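Local coordinates for plasmid pRiA4b Orf3-like domain-containing protein (Methanosarcina mazei, PDB 2I1S), which is of unknown function but belongs to the family named after ORF-3 of plasmid pRiA4b, at residues 40-45 and 140-145. Residues are numbered along the deposited sequence; the frame is centred on the assembly and turned at random.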
ATOM      1  N   ALA A  40       2.265  -7.002  -2.705  1.00 34.80           N
ATOM      2  CA  ALA A  40       3.267  -6.003  -3.102  1.00 34.37           C
ATOM      3  C   ALA A  40       3.123  -4.764  -2.200  1.00 34.53           C
ATOM      4  O   ALA A  40       4.107  -4.207  -1.696  1.00 34.83           O
ATOM      5  CB  ALA A  40       3.126  -5.652  -4.602  1.00 33.55           C
ATOM      6  N   ILE A  41       1.877  -4.355  -1.991  1.00 34.22           N
ATOM      7  CA  ILE A  41       1.522  -3.416  -0.921  1.00 34.15           C
ATOM      8  C   ILE A  41       2.103  -3.784   0.464  1.00 33.34           C
ATOM      9  O   ILE A  41       2.736  -2.931   1.122  1.00 33.18           O
ATOM     10  CB  ILE A  41      -0.043  -3.142  -0.854  1.00 33.61           C
ATOM     11  CG1 ILE A  41      -0.561  -2.618  -2.200  1.00 32.22           C
ATOM     12  CG2 ILE A  41      -0.359  -2.104   0.266  1.00 32.80           C
ATOM     13  CD1 ILE A  41      -2.135  -2.523  -2.263  1.00 34.94           C
ATOM     14  N   GLN A  42       1.901  -5.028   0.908  1.00 33.38           N
ATOM     15  CA  GLN A  42       2.448  -5.433   2.208  1.00 32.93           C
ATOM     16  C   GLN A  42       3.963  -5.239   2.257  1.00 32.67           C
ATOM     17  O   GLN A  42       4.518  -4.853   3.303  1.00 32.91           O
ATOM     18  CB  GLN A  42       2.113  -6.913   2.548  1.00 33.69           C
ATOM     19  CG  GLN A  42       0.661  -7.220   2.855  1.00 31.05           C
ATOM     20  CD  GLN A  42       0.158  -6.517   4.086  1.00 29.09           C
ATOM     21  OE1 GLN A  42       0.612  -6.778   5.175  1.00 27.83           O
ATOM     22  NE2 GLN A  42      -0.827  -5.643   3.918  1.00 31.82           N
ATOM     23  N   ALA A  43       4.611  -5.534   1.129  1.00 32.06           N
ATOM     24  CA  ALA A  43       6.059  -5.483   0.963  1.00 32.01           C
ATOM     25  C   ALA A  43       6.600  -4.069   1.027  1.00 31.99           C
ATOM     26  O   ALA A  43       7.517  -3.811   1.806  1.00 32.02           O
ATOM     27  CB  ALA A  43       6.470  -6.151  -0.340  1.00 31.87           C
ATOM     28  N   VAL A  44       5.995  -3.150   0.269  1.00 32.66           N
ATOM     29  CA  VAL A  44       6.470  -1.746   0.199  1.00 32.55           C
ATOM     30  C   VAL A  44       6.233  -0.969   1.473  1.00 32.42           C
ATOM     31  O   VAL A  44       7.014  -0.047   1.789  1.00 32.57           O
ATOM     32  CB  VAL A  44       5.974  -0.914  -1.063  1.00 32.77           C
ATOM     33  CG1 VAL A  44       6.451  -1.532  -2.302  1.00 31.26           C
ATOM     34  CG2 VAL A  44       4.444  -0.726  -1.078  1.00 33.04           C
ATOM     35  N   MET A  45       5.197  -1.383   2.208  1.00 32.60           N
ATOM     36  CA  MET A  45       4.822  -0.799   3.507  1.00 32.52           C
ATOM     37  C   MET A  45       5.434  -1.482   4.703  1.00 33.99           C
ATOM     38  O   MET A  45       5.185  -1.086   5.850  1.00 35.06           O
ATOM     39  CB  MET A  45       3.301  -0.777   3.662  1.00 30.97           C
ATOM     40  CG  MET A  45       2.586   0.211   2.686  1.00 29.77           C
ATOM     41  SD  MET A  45       3.271   1.866   2.438  1.00 19.14           S
ATOM     42  CE  MET A  45       2.251   2.327   1.061  1.00 25.51           C
ATOM     43  N   VAL A 140       3.687   3.425   8.065  1.00 32.19           N
ATOM     44  CA  VAL A 140       3.129   3.400   9.428  1.00 32.35           C
ATOM     45  C   VAL A 140       3.389   1.999  10.001  1.00 32.77           C
ATOM     46  O   VAL A 140       3.197   0.999   9.296  1.00 32.16           O
ATOM     47  CB  VAL A 140       1.598   3.737   9.438  1.00 32.53           C
ATOM     48  CG1 VAL A 140       1.342   5.173   8.919  1.00 31.14           C
ATOM     49  CG2 VAL A 140       0.766   2.699   8.624  1.00 32.70           C
ATOM     50  N   PRO A 141       3.872   1.919  11.261  1.00 33.17           N
ATOM     51  CA  PRO A 141       4.074   0.583  11.826  1.00 32.78           C
ATOM     52  C   PRO A 141       2.740  -0.126  12.034  1.00 33.44           C
ATOM     53  O   PRO A 141       1.692   0.537  12.142  1.00 33.09           O
ATOM     54  CB  PRO A 141       4.745   0.865  13.164  1.00 32.32           C
ATOM     55  CG  PRO A 141       5.415   2.311  12.939  1.00 32.07           C
ATOM     56  CD  PRO A 141       4.330   2.990  12.184  1.00 32.86           C
ATOM     57  N   GLU A 142       2.796  -1.460  12.057  1.00 32.26           N
ATOM     58  CA  GLU A 142       1.642  -2.234  12.374  1.00 32.94           C
ATOM     59  C   GLU A 142       1.099  -1.796  13.753  1.00 33.15           C
ATOM     60  O   GLU A 142       1.880  -1.523  14.653  1.00 33.03           O
ATOM     61  CB  GLU A 142       1.970  -3.750  12.338  1.00 32.21           C
ATOM     62  CG  GLU A 142       2.236  -4.309  10.917  1.00 31.35           C
ATOM     63  CD  GLU A 142       0.979  -4.897  10.259  1.00 33.18           C
ATOM     64  OE1 GLU A 142      -0.136  -4.574  10.732  1.00 33.31           O
ATOM     65  OE2 GLU A 142       1.088  -5.694   9.277  1.00 31.09           O
ATOM     66  N   ASP A 143      -0.241  -1.710  13.867  1.00 33.05           N
ATOM     67  CA  ASP A 143      -0.960  -1.641  15.143  1.00 32.99           C
ATOM     68  C   ASP A 143      -0.814  -0.271  15.848  1.00 33.57           C
ATOM     69  O   ASP A 143      -1.157  -0.112  17.043  1.00 32.20           O
ATOM     70  CB  ASP A 143      -0.501  -2.802  16.041  1.00 32.87           C
ATOM     71  CG  ASP A 143      -0.600  -4.154  15.342  1.00 32.48           C
ATOM     72  OD1 ASP A 143      -1.645  -4.454  14.718  1.00 32.86           O
ATOM     73  OD2 ASP A 143       0.358  -4.934  15.421  1.00 31.93           O
ATOM     74  N   SER A 144      -0.326   0.713  15.085  1.00 33.87           N
ATOM     75  CA  SER A 144       0.049   2.016  15.651  1.00 35.28           C
ATOM     76  C   SER A 144      -1.132   2.984  15.900  1.00 35.62           C
ATOM     77  O   SER A 144      -0.910   4.163  16.191  1.00 36.67           O
ATOM     78  CB  SER A 144       1.143   2.694  14.817  1.00 34.39           C
ATOM     79  OG  SER A 144       0.663   3.065  13.540  1.00 35.88           O
ATOM     80  N   GLY A 145      -2.358   2.492  15.749  1.00 35.23           N
ATOM     81  CA  GLY A 145      -3.558   3.249  16.113  1.00 36.04           C
ATOM     82  C   GLY A 145      -4.241   4.028  14.986  1.00 36.56           C
ATOM     83  O   GLY A 145      -5.101   4.852  15.266  1.00 36.97           O
TER
HETATM   84  O   HOH W   1       5.186  -0.793   8.682  1.00 39.54           O
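Met45, just past the last turn of helix 34-44, faces Val140 in the loop between strand 131-136 and helix 146-157, their CA atoms 7.5 Å apart; a type II beta turn from Pro141 to Ser144 follows. No direct hydrogen bond joins the segments. A water sits within hydrogen-bonding distance of both backbones, 2.8 Å from Met45 O and 2.7 Å from Val140 O, though it has more acceptors near it than protons to give. Met45 O and Val140 O themselves stand 4.5 Å apart. Val140 O also accepts from Trp47 NE1. The side chains of Met45 and Val140 both touch Ile15 of strand 7-15. Gln42 OE1 and Glu142 OE2 approach to 4.3 Å without bonding. Gln42 folds back at each torsion (chi1 -70°, chi2 -64°), which turns its amide toward the loop; there OE1 accepts from Asp49 N and NE2 bonds Tyr103 OH. Glu142 OE2 accepts from Glu48 N and bonds Tyr105 OH. Within the turn, Ser144 OG donates to Pro141 O at 3.1 Å, tilted 26° from the carbonyl plane, tying its two ends together. The small contact (59 Å² buried) thus brings oxygens of both segments near each other: Trp47 NE1 and Glu48 N, just after the helix, bond the loop, Asp49 N holds Gln42 OE1, and the water bridges the segments directly, which probably offsets repulsion between the facing oxygens.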